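Local coordinates for regulatory protein BlaR1 (Bacillus licheniformis, PDB 1NRF) that senses beta-lactam antibiotics outside the cell through its penicillin-binding C-terminal domain, the part described here, and probably relays the signal across the membrane after acylation of a serine, at residues E22-F27 and T48-K53; D29-S34 and A244-S249; Y65-A70 and S106-S111; S84-D89 and T113-K118. One frame throughout, in Å; residues are numbered along the deposited sequence.

How the contacts relate
From the N terminus, contact 1 closes first, tying the turn after strand 18-21 and the start of helix 25-29 to strand 46-50. Contact 2 opens within that loop, at 29-34, and closes only at 244-249, so the two cross. It joins the end of helix 25-29 and the start of strand 33-41 to the C-terminal helix 239-253. Contacts 1 and 2 touch through Phe27. Contacts 3 and 4 both fall within the long span of contact 2 and cross each other. Contact 3 pairs helices 66-76 and 104-110; contact 4 lays loop 84-89 on helix 113-123. Ala107 packs on Phe116 where these two meet.

Contact 1 (E22-F27 and T48-K53); sequences EDYSTF and TIYNRK
Tyr50 reaches from the end of strand 46-50 to Ser25, and its OH donates to Ser25 OG at 2.8 Å. With CG anti to the backbone N (chi1 163°), the ring starts out toward residues 22-25. Tyr24 N and Ser25 N lie over one of its faces, displaced toward the rim, and Asn51 CB lies over the centre of the other. Glu22 O meets the ring edge at CD2 of Tyr50, 3.3 Å away. Asp23 OD2 touches Tyr50 CE2 at 3.3 Å, with carboxylate and ring planes 23° apart. Tyr24 and Tyr50 run alongside each other in reverse sense, and Tyr24 CD2 comes within 3.3 Å of Tyr50 CB. Thr48 CG2 lies against Glu22 OE2, at 3.0 Å, and near Tyr24 OH.

The backbones add one bond, Glu22 N to Ile49 O at 3.3 Å. A water links Glu22 O to Asn51 N. Further out, Asp23 OD2 accepts twice from Ser25. Ser25 OG meets the syn lone pair of Asp23 OD2 at 2.7 Å. Ser25 N comes from above the carboxylate plane, an Asx turn at the start of helix 25-29. Glu22 forms a salt bridge with Lys254 and takes a weak bond from Tyr24 OH.

A chain of hydrogen bonds thus runs from Tyr50 OH through Ser25 OG to Asp23 OD2. The carboxylate fixes the Ser25 hydroxyl and leaves its oxygen as acceptor for the tyrosine, which holds the helix start to the sheet.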
loop_
_atom_site.group_PDB
_atom_site.type_symbol
_atom_site.label_atom_id
_atom_site.label_comp_id
_atom_site.label_asym_id
_atom_site.label_seq_id
_atom_site.Cartn_x
_atom_site.Cartn_y
_atom_site.Cartn_z
ATOM N N GLU A 22 10.440 -18.657 -5.426
ATOM C CA GLU A 22 10.368 -18.738 -6.878
ATOM C C GLU A 22 11.155 -17.620 -7.527
ATOM O O GLU A 22 11.517 -16.638 -6.877
ATOM C CB GLU A 22 8.919 -18.696 -7.350
ATOM C CG GLU A 22 8.166 -19.968 -7.048
ATOM C CD GLU A 22 6.756 -19.945 -7.585
ATOM O OE1 GLU A 22 6.586 -19.671 -8.792
ATOM O OE2 GLU A 22 5.820 -20.208 -6.800
ATOM N N ASP A 23 11.422 -17.780 -8.816
ATOM C CA ASP A 23 12.188 -16.791 -9.557
ATOM C C ASP A 23 11.301 -16.051 -10.550
ATOM O O ASP A 23 10.696 -16.664 -11.427
ATOM C CB ASP A 23 13.341 -17.475 -10.298
ATOM C CG ASP A 23 14.313 -16.487 -10.896
ATOM O OD1 ASP A 23 15.233 -16.917 -11.617
ATOM O OD2 ASP A 23 14.160 -15.276 -10.639
ATOM N N TYR A 24 11.228 -14.731 -10.404
ATOM C CA TYR A 24 10.420 -13.910 -11.290
ATOM C C TYR A 24 11.248 -12.779 -11.877
ATOM O O TYR A 24 10.709 -11.787 -12.372
ATOM C CB TYR A 24 9.230 -13.339 -10.533
ATOM C CG TYR A 24 8.339 -14.384 -9.910
ATOM C CD1 TYR A 24 7.685 -15.333 -10.693
ATOM C CD2 TYR A 24 8.127 -14.407 -8.537
ATOM C CE1 TYR A 24 6.834 -16.279 -10.116
ATOM C CE2 TYR A 24 7.285 -15.342 -7.952
ATOM C CZ TYR A 24 6.641 -16.271 -8.743
ATOM O OH TYR A 24 5.801 -17.178 -8.146
ATOM N N SER A 25 12.565 -12.942 -11.816
ATOM C CA SER A 25 13.507 -11.962 -12.345
ATOM C C SER A 25 13.068 -11.356 -13.672
ATOM O O SER A 25 13.012 -10.135 -13.818
ATOM C CB SER A 25 14.883 -12.608 -12.540
ATOM O OG SER A 25 15.460 -12.969 -11.304
ATOM N N THR A 26 12.770 -12.222 -14.638
ATOM C CA THR A 26 12.358 -11.797 -15.975
ATOM C C THR A 26 11.191 -10.806 -15.976
ATOM O O THR A 26 11.104 -9.938 -16.850
ATOM C CB THR A 26 11.997 -13.023 -16.852
ATOM O OG1 THR A 26 11.094 -13.879 -16.136
ATOM C CG2 THR A 26 13.252 -13.808 -17.212
ATOM N N PHE A 27 10.295 -10.936 -15.004
ATOM C CA PHE A 27 9.164 -10.026 -14.909
ATOM C C PHE A 27 9.656 -8.656 -14.455
ATOM O O PHE A 27 9.108 -7.629 -14.848
ATOM C CB PHE A 27 8.120 -10.571 -13.933
ATOM C CG PHE A 27 7.395 -11.778 -14.446
ATOM C CD1 PHE A 27 6.453 -11.656 -15.462
ATOM C CD2 PHE A 27 7.678 -13.040 -13.943
ATOM C CE1 PHE A 27 5.804 -12.778 -15.970
ATOM C CE2 PHE A 27 7.038 -14.165 -14.442
ATOM C CZ PHE A 27 6.100 -14.034 -15.458
ATOM N N THR A 48 4.684 -17.255 -1.123
ATOM C CA THR A 48 5.461 -17.518 -2.318
ATOM C C THR A 48 6.230 -16.221 -2.492
ATOM O O THR A 48 5.628 -15.159 -2.678
ATOM C CB THR A 48 4.588 -17.753 -3.547
ATOM O OG1 THR A 48 3.714 -18.861 -3.310
ATOM C CG2 THR A 48 5.463 -18.066 -4.756
ATOM N N ILE A 49 7.551 -16.286 -2.396
ATOM C CA ILE A 49 8.321 -15.070 -2.545
ATOM C C ILE A 49 9.559 -15.138 -3.403
ATOM O O ILE A 49 10.297 -16.119 -3.398
ATOM C CB ILE A 49 8.729 -14.476 -1.175
ATOM C CG1 ILE A 49 9.431 -15.527 -0.326
ATOM C CG2 ILE A 49 7.503 -13.935 -0.462
ATOM C CD1 ILE A 49 9.785 -15.019 1.063
ATOM N N TYR A 50 9.758 -14.056 -4.147
ATOM C CA TYR A 50 10.903 -13.898 -5.018
ATOM C C TYR A 50 11.821 -12.853 -4.382
ATOM O O TYR A 50 11.356 -11.777 -3.972
ATOM C CB TYR A 50 10.453 -13.433 -6.410
ATOM C CG TYR A 50 11.573 -12.856 -7.237
ATOM C CD1 TYR A 50 11.544 -11.523 -7.638
ATOM C CD2 TYR A 50 12.700 -13.616 -7.545
ATOM C CE1 TYR A 50 12.610 -10.954 -8.315
ATOM C CE2 TYR A 50 13.777 -13.056 -8.227
ATOM C CZ TYR A 50 13.726 -11.723 -8.605
ATOM O OH TYR A 50 14.796 -11.151 -9.252
ATOM N N ASN A 51 13.112 -13.187 -4.303
ATOM C CA ASN A 51 14.144 -12.321 -3.734
ATOM C C ASN A 51 13.893 -12.074 -2.248
ATOM O O ASN A 51 13.384 -11.017 -1.868
ATOM C CB ASN A 51 14.175 -10.988 -4.482
ATOM C CG ASN A 51 15.421 -10.186 -4.197
ATOM O OD1 ASN A 51 16.105 -10.410 -3.201
ATOM N ND2 ASN A 51 15.717 -9.231 -5.067
ATOM N N ARG A 52 14.269 -13.044 -1.417
ATOM C CA ARG A 52 14.065 -12.955 0.023
ATOM C C ARG A 52 14.665 -11.711 0.679
ATOM O O ARG A 52 14.091 -11.155 1.623
ATOM C CB ARG A 52 14.617 -14.207 0.717
ATOM C CG ARG A 52 14.103 -14.354 2.149
ATOM C CD ARG A 52 14.628 -15.582 2.875
ATOM N NE ARG A 52 13.990 -15.729 4.188
ATOM C CZ ARG A 52 14.109 -14.859 5.189
ATOM N NH1 ARG A 52 14.849 -13.768 5.043
ATOM N NH2 ARG A 52 13.477 -15.069 6.337
ATOM N N LYS A 53 15.817 -11.278 0.181
ATOM C CA LYS A 53 16.498 -10.117 0.739
ATOM C C LYS A 53 15.630 -8.856 0.641
ATOM O O LYS A 53 15.385 -8.188 1.642
ATOM C CB LYS A 53 17.838 -9.921 0.022
ATOM C CG LYS A 53 18.781 -8.922 0.686
ATOM C CD LYS A 53 20.130 -8.905 -0.027
ATOM C CE LYS A 53 21.104 -7.948 0.641
ATOM N NZ LYS A 53 20.586 -6.549 0.663
HETATM O O HOH W 1 14.325 -15.979 -5.374
#

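Contact 2 (D29-S34 and A244-S249); sequences DKFSAS and AEIALS
Phe31 packs its ring against Ile246 and Glu245 of helix 239-253. It lies within the Schellman motif that ends helix 25-29, one residue before the C-prime residue Ser32. Ser32 N is bonded to Asp29 O and Ala33 N to Phe28 O. The chain then enters strand 33-41. The C-terminal helix packs across the sheet in this penicillin-binding fold, and the contact joins it to the start of that strand.

The tight part is apolar. Ile246 has CG1 anti to the carbonyl carbon (chi1 -67°), which sets CG1 3.5 Å from Phe31 CD2. The chain stays extended at chi2, and Ile246 CD1 lies 4.0 Å from Phe31 CD2 and 4.5 Å from Ala33 CB. Ile246 also touches Phe28 of helix 25-29 and Ile232 of strand 225-234. At the tip of the ring, Phe31 CZ meets Glu245 CB at 3.6 Å. The two side chains cross at about a right angle.

The outer side is looser. The Glu245 carboxylate only skirts the ring, with OE1 3.9 Å from Phe31 CZ and the planes 62° apart. No hydrogen bond spans the segments. Lys30 bends twice along its chain, yet its NZ stays 4.1 Å from Ser249 OG. That hydroxyl is engaged within its own helix instead: Ser249 OG donates to Ile246 O at 2.8 Å, tilted 16° from the carbonyl plane.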
loop_
_atom_site.group_PDB
_atom_site.type_symbol
_atom_site.label_atom_id
_atom_site.label_comp_id
_atom_site.label_asym_id
_atom_site.label_seq_id
_atom_site.Cartn_x
_atom_site.Cartn_y
_atom_site.Cartn_z
ATOM N N ASP A 29 12.869 -7.705 -14.967
ATOM C CA ASP A 29 13.774 -7.306 -16.045
ATOM C C ASP A 29 13.057 -6.485 -17.111
ATOM O O ASP A 29 13.637 -5.565 -17.685
ATOM C CB ASP A 29 14.373 -8.544 -16.725
ATOM C CG ASP A 29 15.205 -9.393 -15.787
ATOM O OD1 ASP A 29 15.480 -10.559 -16.144
ATOM O OD2 ASP A 29 15.590 -8.902 -14.703
ATOM N N LYS A 30 11.802 -6.838 -17.383
ATOM C CA LYS A 30 11.002 -6.150 -18.400
ATOM C C LYS A 30 10.890 -4.650 -18.170
ATOM O O LYS A 30 10.674 -3.890 -19.111
ATOM C CB LYS A 30 9.590 -6.746 -18.483
ATOM C CG LYS A 30 9.538 -8.198 -18.962
ATOM C CD LYS A 30 8.236 -8.503 -19.710
ATOM C CE LYS A 30 6.984 -8.386 -18.826
ATOM N NZ LYS A 30 6.820 -9.516 -17.855
ATOM N N PHE A 31 11.042 -4.230 -16.919
ATOM C CA PHE A 31 10.948 -2.820 -16.567
ATOM C C PHE A 31 12.276 -2.262 -16.085
ATOM O O PHE A 31 12.316 -1.242 -15.396
ATOM C CB PHE A 31 9.862 -2.637 -15.507
ATOM C CG PHE A 31 8.489 -2.975 -16.009
ATOM C CD1 PHE A 31 7.732 -2.026 -16.688
ATOM C CD2 PHE A 31 7.987 -4.270 -15.887
ATOM C CE1 PHE A 31 6.502 -2.359 -17.246
ATOM C CE2 PHE A 31 6.761 -4.615 -16.441
ATOM C CZ PHE A 31 6.015 -3.657 -17.124
ATOM N N SER A 32 13.360 -2.934 -16.465
ATOM C CA SER A 32 14.702 -2.517 -16.079
ATOM C C SER A 32 14.742 -2.257 -14.579
ATOM O O SER A 32 15.376 -1.303 -14.110
ATOM C CB SER A 32 15.103 -1.248 -16.842
ATOM O OG SER A 32 15.233 -1.514 -18.227
ATOM N N ALA A 33 14.069 -3.123 -13.828
ATOM C CA ALA A 33 14.000 -2.984 -12.379
ATOM C C ALA A 33 14.420 -4.230 -11.613
ATOM O O ALA A 33 14.500 -5.330 -12.163
ATOM C CB ALA A 33 12.582 -2.597 -11.973
ATOM N N SER A 34 14.686 -4.032 -10.327
ATOM C CA SER A 34 15.044 -5.116 -9.426
ATOM C C SER A 34 14.156 -4.903 -8.205
ATOM O O SER A 34 13.756 -3.779 -7.913
ATOM C CB SER A 34 16.535 -5.058 -9.040
ATOM O OG SER A 34 16.809 -4.067 -8.066
ATOM N N ALA A 244 3.275 -2.090 -10.177
ATOM C CA ALA A 244 1.931 -2.638 -10.277
ATOM C C ALA A 244 1.908 -3.595 -11.461
ATOM O O ALA A 244 1.435 -4.731 -11.351
ATOM C CB ALA A 244 0.920 -1.525 -10.476
ATOM N N GLU A 245 2.433 -3.128 -12.591
ATOM C CA GLU A 245 2.495 -3.943 -13.795
ATOM C C GLU A 245 3.238 -5.247 -13.533
ATOM O O GLU A 245 2.798 -6.306 -13.970
ATOM C CB GLU A 245 3.164 -3.174 -14.940
ATOM C CG GLU A 245 2.285 -2.083 -15.542
ATOM C CD GLU A 245 2.371 -2.026 -17.070
ATOM O OE1 GLU A 245 2.155 -3.080 -17.718
ATOM O OE2 GLU A 245 2.642 -0.933 -17.625
ATOM N N ILE A 246 4.356 -5.175 -12.820
ATOM C CA ILE A 246 5.133 -6.366 -12.495
ATOM C C ILE A 246 4.297 -7.332 -11.647
ATOM O O ILE A 246 4.132 -8.503 -11.997
ATOM C CB ILE A 246 6.407 -5.998 -11.719
ATOM C CG1 ILE A 246 7.355 -5.215 -12.625
ATOM C CG2 ILE A 246 7.074 -7.255 -11.184
ATOM C CD1 ILE A 246 8.589 -4.654 -11.919
ATOM N N ALA A 247 3.769 -6.839 -10.533
ATOM C CA ALA A 247 2.947 -7.669 -9.654
ATOM C C ALA A 247 1.823 -8.329 -10.439
ATOM O O ALA A 247 1.525 -9.504 -10.246
ATOM C CB ALA A 247 2.349 -6.821 -8.531
ATOM N N LEU A 248 1.204 -7.548 -11.315
ATOM C CA LEU A 248 0.089 -8.003 -12.136
ATOM C C LEU A 248 0.452 -9.086 -13.153
ATOM O O LEU A 248 -0.329 -10.001 -13.389
ATOM C CB LEU A 248 -0.541 -6.796 -12.841
ATOM C CG LEU A 248 -1.946 -6.377 -12.394
ATOM C CD1 LEU A 248 -2.199 -6.715 -10.937
ATOM C CD2 LEU A 248 -2.100 -4.889 -12.649
ATOM N N SER A 249 1.632 -8.990 -13.753
ATOM C CA SER A 249 2.049 -9.996 -14.712
ATOM C C SER A 249 2.306 -11.273 -13.931
ATOM O O SER A 249 1.906 -12.359 -14.349
ATOM C CB SER A 249 3.319 -9.564 -15.444
ATOM O OG SER A 249 4.439 -9.561 -14.579
#

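Contact 3 (Y65-A70 and S106-S111); sequences YKVFSA and SAMSSS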
loop_
_atom_site.group_PDB
_atom_site.type_symbol
_atom_site.label_atom_id
_atom_site.label_comp_id
_atom_site.label_asym_id
_atom_site.label_seq_id
_atom_site.Cartn_x
_atom_site.Cartn_y
_atom_site.Cartn_z
ATOM N N TYR A 65 1.096 3.791 2.317
ATOM C CA TYR A 65 0.657 4.052 3.676
ATOM C C TYR A 65 -0.700 4.777 3.788
ATOM O O TYR A 65 -1.337 4.764 4.849
ATOM C CB TYR A 65 1.752 4.849 4.404
ATOM C CG TYR A 65 1.404 5.136 5.830
ATOM C CD1 TYR A 65 1.443 4.124 6.783
ATOM C CD2 TYR A 65 0.929 6.389 6.209
ATOM C CE1 TYR A 65 1.006 4.342 8.075
ATOM C CE2 TYR A 65 0.490 6.627 7.499
ATOM C CZ TYR A 65 0.525 5.595 8.429
ATOM O OH TYR A 65 0.068 5.802 9.704
ATOM N N LYS A 66 -1.135 5.407 2.698
ATOM C CA LYS A 66 -2.405 6.134 2.676
ATOM C C LYS A 66 -3.605 5.284 3.130
ATOM O O LYS A 66 -4.597 5.807 3.642
ATOM C CB LYS A 66 -2.668 6.677 1.270
ATOM C CG LYS A 66 -1.862 7.911 0.882
ATOM C CD LYS A 66 -2.177 8.267 -0.567
ATOM C CE LYS A 66 -1.587 9.597 -0.990
ATOM N NZ LYS A 66 -0.119 9.618 -0.909
ATOM N N VAL A 67 -3.508 3.972 2.938
ATOM C CA VAL A 67 -4.565 3.053 3.347
ATOM C C VAL A 67 -4.771 3.146 4.860
ATOM O O VAL A 67 -5.901 3.229 5.343
ATOM C CB VAL A 67 -4.204 1.583 2.973
ATOM C CG1 VAL A 67 -5.234 0.622 3.538
ATOM C CG2 VAL A 67 -4.123 1.433 1.450
ATOM N N PHE A 68 -3.671 3.145 5.601
ATOM C CA PHE A 68 -3.755 3.216 7.051
ATOM C C PHE A 68 -3.957 4.646 7.520
ATOM O O PHE A 68 -4.535 4.883 8.574
ATOM C CB PHE A 68 -2.509 2.597 7.687
ATOM C CG PHE A 68 -2.390 1.120 7.452
ATOM C CD1 PHE A 68 -1.852 0.629 6.266
ATOM C CD2 PHE A 68 -2.873 0.218 8.389
ATOM C CE1 PHE A 68 -1.799 -0.741 6.016
ATOM C CE2 PHE A 68 -2.825 -1.155 8.149
ATOM C CZ PHE A 68 -2.286 -1.634 6.957
ATOM N N SER A 69 -3.482 5.597 6.729
ATOM C CA SER A 69 -3.664 7.002 7.060
ATOM C C SER A 69 -5.170 7.260 7.029
ATOM O O SER A 69 -5.727 7.902 7.922
ATOM C CB SER A 69 -2.971 7.889 6.020
ATOM O OG SER A 69 -3.300 9.256 6.219
ATOM N N ALA A 70 -5.817 6.738 5.991
ATOM C CA ALA A 70 -7.256 6.891 5.803
ATOM C C ALA A 70 -8.059 6.224 6.921
ATOM O O ALA A 70 -9.084 6.738 7.355
ATOM C CB ALA A 70 -7.657 6.309 4.450
ATOM N N SER A 106 -11.193 9.944 -4.322
ATOM C CA SER A 106 -10.429 10.527 -5.422
ATOM C C SER A 106 -8.950 10.700 -5.033
ATOM O O SER A 106 -8.049 10.543 -5.863
ATOM C CB SER A 106 -11.036 11.871 -5.861
ATOM O OG SER A 106 -10.861 12.895 -4.900
ATOM N N ALA A 107 -8.707 10.997 -3.760
ATOM C CA ALA A 107 -7.351 11.196 -3.265
ATOM C C ALA A 107 -6.535 9.905 -3.331
ATOM O O ALA A 107 -5.333 9.937 -3.602
ATOM C CB ALA A 107 -7.393 11.730 -1.831
ATOM N N MET A 108 -7.199 8.778 -3.075
ATOM C CA MET A 108 -6.561 7.469 -3.121
ATOM C C MET A 108 -6.163 7.097 -4.542
ATOM O O MET A 108 -5.002 6.776 -4.803
ATOM C CB MET A 108 -7.501 6.385 -2.584
ATOM C CG MET A 108 -7.422 6.173 -1.089
ATOM S SD MET A 108 -5.872 5.400 -0.496
ATOM C CE MET A 108 -6.422 4.955 1.146
ATOM N N SER A 109 -7.136 7.122 -5.451
ATOM C CA SER A 109 -6.885 6.769 -6.849
ATOM C C SER A 109 -5.772 7.621 -7.409
ATOM O O SER A 109 -4.908 7.142 -8.136
ATOM C CB SER A 109 -8.128 7.001 -7.706
ATOM O OG SER A 109 -9.288 6.504 -7.077
ATOM N N SER A 110 -5.794 8.894 -7.049
ATOM C CA SER A 110 -4.817 9.834 -7.550
ATOM C C SER A 110 -3.604 10.042 -6.645
ATOM O O SER A 110 -2.646 10.719 -7.025
ATOM C CB SER A 110 -5.528 11.156 -7.822
ATOM O OG SER A 110 -6.595 10.941 -8.740
ATOM N N SER A 111 -3.626 9.437 -5.463
ATOM C CA SER A 111 -2.520 9.605 -4.534
ATOM C C SER A 111 -2.312 11.096 -4.296
ATOM O O SER A 111 -1.177 11.573 -4.231
ATOM C CB SER A 111 -1.229 8.995 -5.098
ATOM O OG SER A 111 -1.305 7.584 -5.150
#
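Met108 points its thioether from helix 104-110 to helix 66-76, and its methyl group ends against Lys66, Val67 and Ala70. Met108 CE rests on the backbone carbonyl of the other helix, 3.2 Å from Lys66 O. The chain bends at chi2 (-70°) and is extended about chi3, which carries CE there. CE also lies 3.5 Å from Val67 CA and 3.8 Å from Ala70 CB, with Val67 CG2 at 4.2 Å. Further back, Met108 SD rests 3.9 Å from Lys66 CB. Lys66 runs the other way. It is extended as far as CE and turns only at chi4, and its CE packs 3.7 Å from Ser111 CA.

Short segments 66-70 and 106-110 run nearly antiparallel, at 167°, with axes 11.2 Å apart. The SxxK motif of penicillin-binding enzymes sits at the start of helix 66-76. Ser63, the probable acylated serine, lies just before it. Lys66, in its first turn, is probably carboxylated in the active receptor, as in relatives, but unmodified here. Lys66 NZ is hydrogen-bonded to Ser63 OG. Ser111 is the C-prime residue of a Schellman motif that ends helix 104-110, and its OG bonds to Lys200 NZ, of a probable KTG motif. Phe116 packs on Lys66 CE, and Thr113 lies beside its NZ, while Ser186 touches Met108.

Contact 4 (S84-D89 and T113-K118); sequences SHMTWD and TWYFQK
Met86 lies against Trp114 and Tyr115 of helix 113-123, and the sulfur-aromatic contacts are the centre of this interface. Its CE sits over the middle of the Tyr115 ring, 4.0 Å from the centroid and 12° off the normal, a CH-pi contact. Met86 SD lies over the same face, 4.2 Å from the centroid. Against Trp114 the sulfur approaches obliquely, with Met86 SD 3.6 Å from CZ3. The methionine bends at chi3 (-71°), which swings CE over the tyrosine. Met86 O lies in the plane of the Trp114 ring, at its edge near CH2.

Other apolar contacts follow the loop. Trp88 CB touches Trp114 CZ2 at 3.3 Å, and Met86 CB packs on Tyr115 CE2. Outside the two segments, the Trp114 ring stacks with Tyr93, and its NE1 bonds to Trp98 O.

One hydrogen bond crosses the interface. Tyr115 OH donates to Ser84 O at 2.6 Å, in the carbonyl plane and on a lone pair, and Tyr115 CG anti to the backbone N (chi1 -179°) starts the ring toward it.

The charged pair is looser. Asp89 OD2 and Lys118 NZ meet tip to tip at 3.6 Å, a long salt bridge near the surface, where Asp89 is exposed.

Met-aromatic contacts to Trp114 and Tyr115 thus join loop 84-89 to the helical part of the penicillin-binding fold, with the Tyr115 side chain about 10 Å from that of Ser63.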
loop_
_atom_site.group_PDB
_atom_site.type_symbol
_atom_site.label_atom_id
_atom_site.label_comp_id
_atom_site.label_asym_id
_atom_site.label_seq_id
_atom_site.Cartn_x
_atom_site.Cartn_y
_atom_site.Cartn_z
ATOM N N SER A 84 -16.269 13.463 3.075
ATOM C CA SER A 84 -14.815 13.375 3.099
ATOM C C SER A 84 -14.265 14.408 2.130
ATOM O O SER A 84 -13.067 14.435 1.854
ATOM C CB SER A 84 -14.348 11.975 2.686
ATOM O OG SER A 84 -14.674 11.703 1.333
ATOM N N HIS A 85 -15.157 15.254 1.619
ATOM C CA HIS A 85 -14.776 16.299 0.675
ATOM C C HIS A 85 -13.799 17.277 1.312
ATOM O O HIS A 85 -13.891 17.575 2.500
ATOM C CB HIS A 85 -16.015 17.050 0.171
ATOM C CG HIS A 85 -15.708 18.074 -0.878
ATOM N ND1 HIS A 85 -15.258 19.341 -0.573
ATOM C CD2 HIS A 85 -15.722 17.994 -2.229
ATOM C CE1 HIS A 85 -15.004 19.996 -1.691
ATOM N NE2 HIS A 85 -15.277 19.202 -2.711
ATOM N N MET A 86 -12.867 17.779 0.512
ATOM C CA MET A 86 -11.856 18.699 1.007
ATOM C C MET A 86 -11.438 19.647 -0.120
ATOM O O MET A 86 -10.704 19.259 -1.031
ATOM C CB MET A 86 -10.653 17.883 1.506
ATOM C CG MET A 86 -9.623 18.640 2.321
ATOM S SD MET A 86 -8.234 17.592 2.855
ATOM C CE MET A 86 -9.023 16.554 4.071
ATOM N N THR A 87 -11.919 20.887 -0.068
ATOM C CA THR A 87 -11.574 21.874 -1.092
ATOM C C THR A 87 -10.071 22.121 -1.096
ATOM O O THR A 87 -9.421 22.096 -0.050
ATOM C CB THR A 87 -12.302 23.227 -0.857
ATOM O OG1 THR A 87 -13.720 23.033 -0.954
ATOM C CG2 THR A 87 -11.864 24.264 -1.890
ATOM N N TRP A 88 -9.517 22.363 -2.277
ATOM C CA TRP A 88 -8.089 22.593 -2.369
ATOM C C TRP A 88 -7.703 24.075 -2.396
ATOM O O TRP A 88 -8.344 24.901 -3.049
ATOM C CB TRP A 88 -7.514 21.863 -3.588
ATOM C CG TRP A 88 -7.819 22.500 -4.886
ATOM C CD1 TRP A 88 -9.050 22.727 -5.419
ATOM C CD2 TRP A 88 -6.868 23.005 -5.831
ATOM N NE1 TRP A 88 -8.930 23.346 -6.643
ATOM C CE2 TRP A 88 -7.601 23.528 -6.920
ATOM C CE3 TRP A 88 -5.469 23.065 -5.863
ATOM C CZ2 TRP A 88 -6.982 24.106 -8.030
ATOM C CZ3 TRP A 88 -4.854 23.639 -6.965
ATOM C CH2 TRP A 88 -5.612 24.152 -8.036
ATOM N N ASP A 89 -6.640 24.379 -1.656
ATOM C CA ASP A 89 -6.097 25.722 -1.528
ATOM C C ASP A 89 -6.195 26.480 -2.841
ATOM O O ASP A 89 -7.022 27.374 -3.009
ATOM C CB ASP A 89 -4.626 25.640 -1.117
ATOM C CG ASP A 89 -4.323 24.418 -0.267
ATOM O OD1 ASP A 89 -4.439 23.277 -0.777
ATOM O OD2 ASP A 89 -3.967 24.604 0.915
ATOM N N THR A 113 -1.494 13.532 -2.457
ATOM C CA THR A 113 -0.783 13.617 -1.195
ATOM C C THR A 113 -1.266 14.675 -0.225
ATOM O O THR A 113 -1.416 14.380 0.961
ATOM C CB THR A 113 0.722 13.813 -1.446
ATOM O OG1 THR A 113 1.225 12.684 -2.177
ATOM C CG2 THR A 113 1.478 13.926 -0.130
ATOM N N TRP A 114 -1.523 15.894 -0.708
ATOM C CA TRP A 114 -1.959 16.960 0.196
ATOM C C TRP A 114 -3.204 16.611 1.000
ATOM O O TRP A 114 -3.353 17.050 2.139
ATOM C CB TRP A 114 -2.169 18.292 -0.554
ATOM C CG TRP A 114 -3.302 18.348 -1.564
ATOM C CD1 TRP A 114 -3.184 18.313 -2.921
ATOM C CD2 TRP A 114 -4.696 18.546 -1.287
ATOM N NE1 TRP A 114 -4.410 18.491 -3.508
ATOM C CE2 TRP A 114 -5.356 18.638 -2.528
ATOM C CE3 TRP A 114 -5.450 18.662 -0.109
ATOM C CZ2 TRP A 114 -6.741 18.844 -2.631
ATOM C CZ3 TRP A 114 -6.832 18.867 -0.210
ATOM C CH2 TRP A 114 -7.459 18.956 -1.466
ATOM N N TYR A 115 -4.084 15.802 0.418
ATOM C CA TYR A 115 -5.320 15.400 1.093
ATOM C C TYR A 115 -5.066 14.637 2.393
ATOM O O TYR A 115 -5.634 14.958 3.436
ATOM C CB TYR A 115 -6.168 14.541 0.154
ATOM C CG TYR A 115 -7.480 14.084 0.750
ATOM C CD1 TYR A 115 -7.525 13.048 1.679
ATOM C CD2 TYR A 115 -8.681 14.709 0.394
ATOM C CE1 TYR A 115 -8.730 12.650 2.236
ATOM C CE2 TYR A 115 -9.886 14.315 0.943
ATOM C CZ TYR A 115 -9.907 13.290 1.860
ATOM O OH TYR A 115 -11.108 12.896 2.401
ATOM N N PHE A 116 -4.221 13.614 2.321
ATOM C CA PHE A 116 -3.910 12.812 3.496
ATOM C C PHE A 116 -2.983 13.561 4.442
ATOM O O PHE A 116 -3.047 13.379 5.658
ATOM C CB PHE A 116 -3.304 11.464 3.075
ATOM C CG PHE A 116 -4.238 10.629 2.237
ATOM C CD1 PHE A 116 -4.333 10.832 0.857
ATOM C CD2 PHE A 116 -5.103 9.713 2.839
ATOM C CE1 PHE A 116 -5.283 10.141 0.095
ATOM C CE2 PHE A 116 -6.054 9.020 2.088
ATOM C CZ PHE A 116 -6.145 9.235 0.713
ATOM N N GLN A 117 -2.138 14.420 3.881
ATOM C CA GLN A 117 -1.219 15.220 4.683
ATOM C C GLN A 117 -2.002 16.154 5.605
ATOM O O GLN A 117 -1.752 16.211 6.811
ATOM C CB GLN A 117 -0.312 16.042 3.768
ATOM C CG GLN A 117 1.146 15.621 3.792
ATOM C CD GLN A 117 1.955 16.281 2.692
ATOM O OE1 GLN A 117 3.185 16.316 2.745
ATOM N NE2 GLN A 117 1.268 16.795 1.679
ATOM N N LYS A 118 -2.950 16.888 5.038
ATOM C CA LYS A 118 -3.744 17.802 5.837
ATOM C C LYS A 118 -4.647 16.987 6.749
ATOM O O LYS A 118 -5.242 17.513 7.691
ATOM C CB LYS A 118 -4.563 18.733 4.932
ATOM C CG LYS A 118 -3.692 19.586 3.982
ATOM C CD LYS A 118 -4.343 20.929 3.580
ATOM C CE LYS A 118 -5.598 20.771 2.723
ATOM N NZ LYS A 118 -6.163 22.089 2.275
#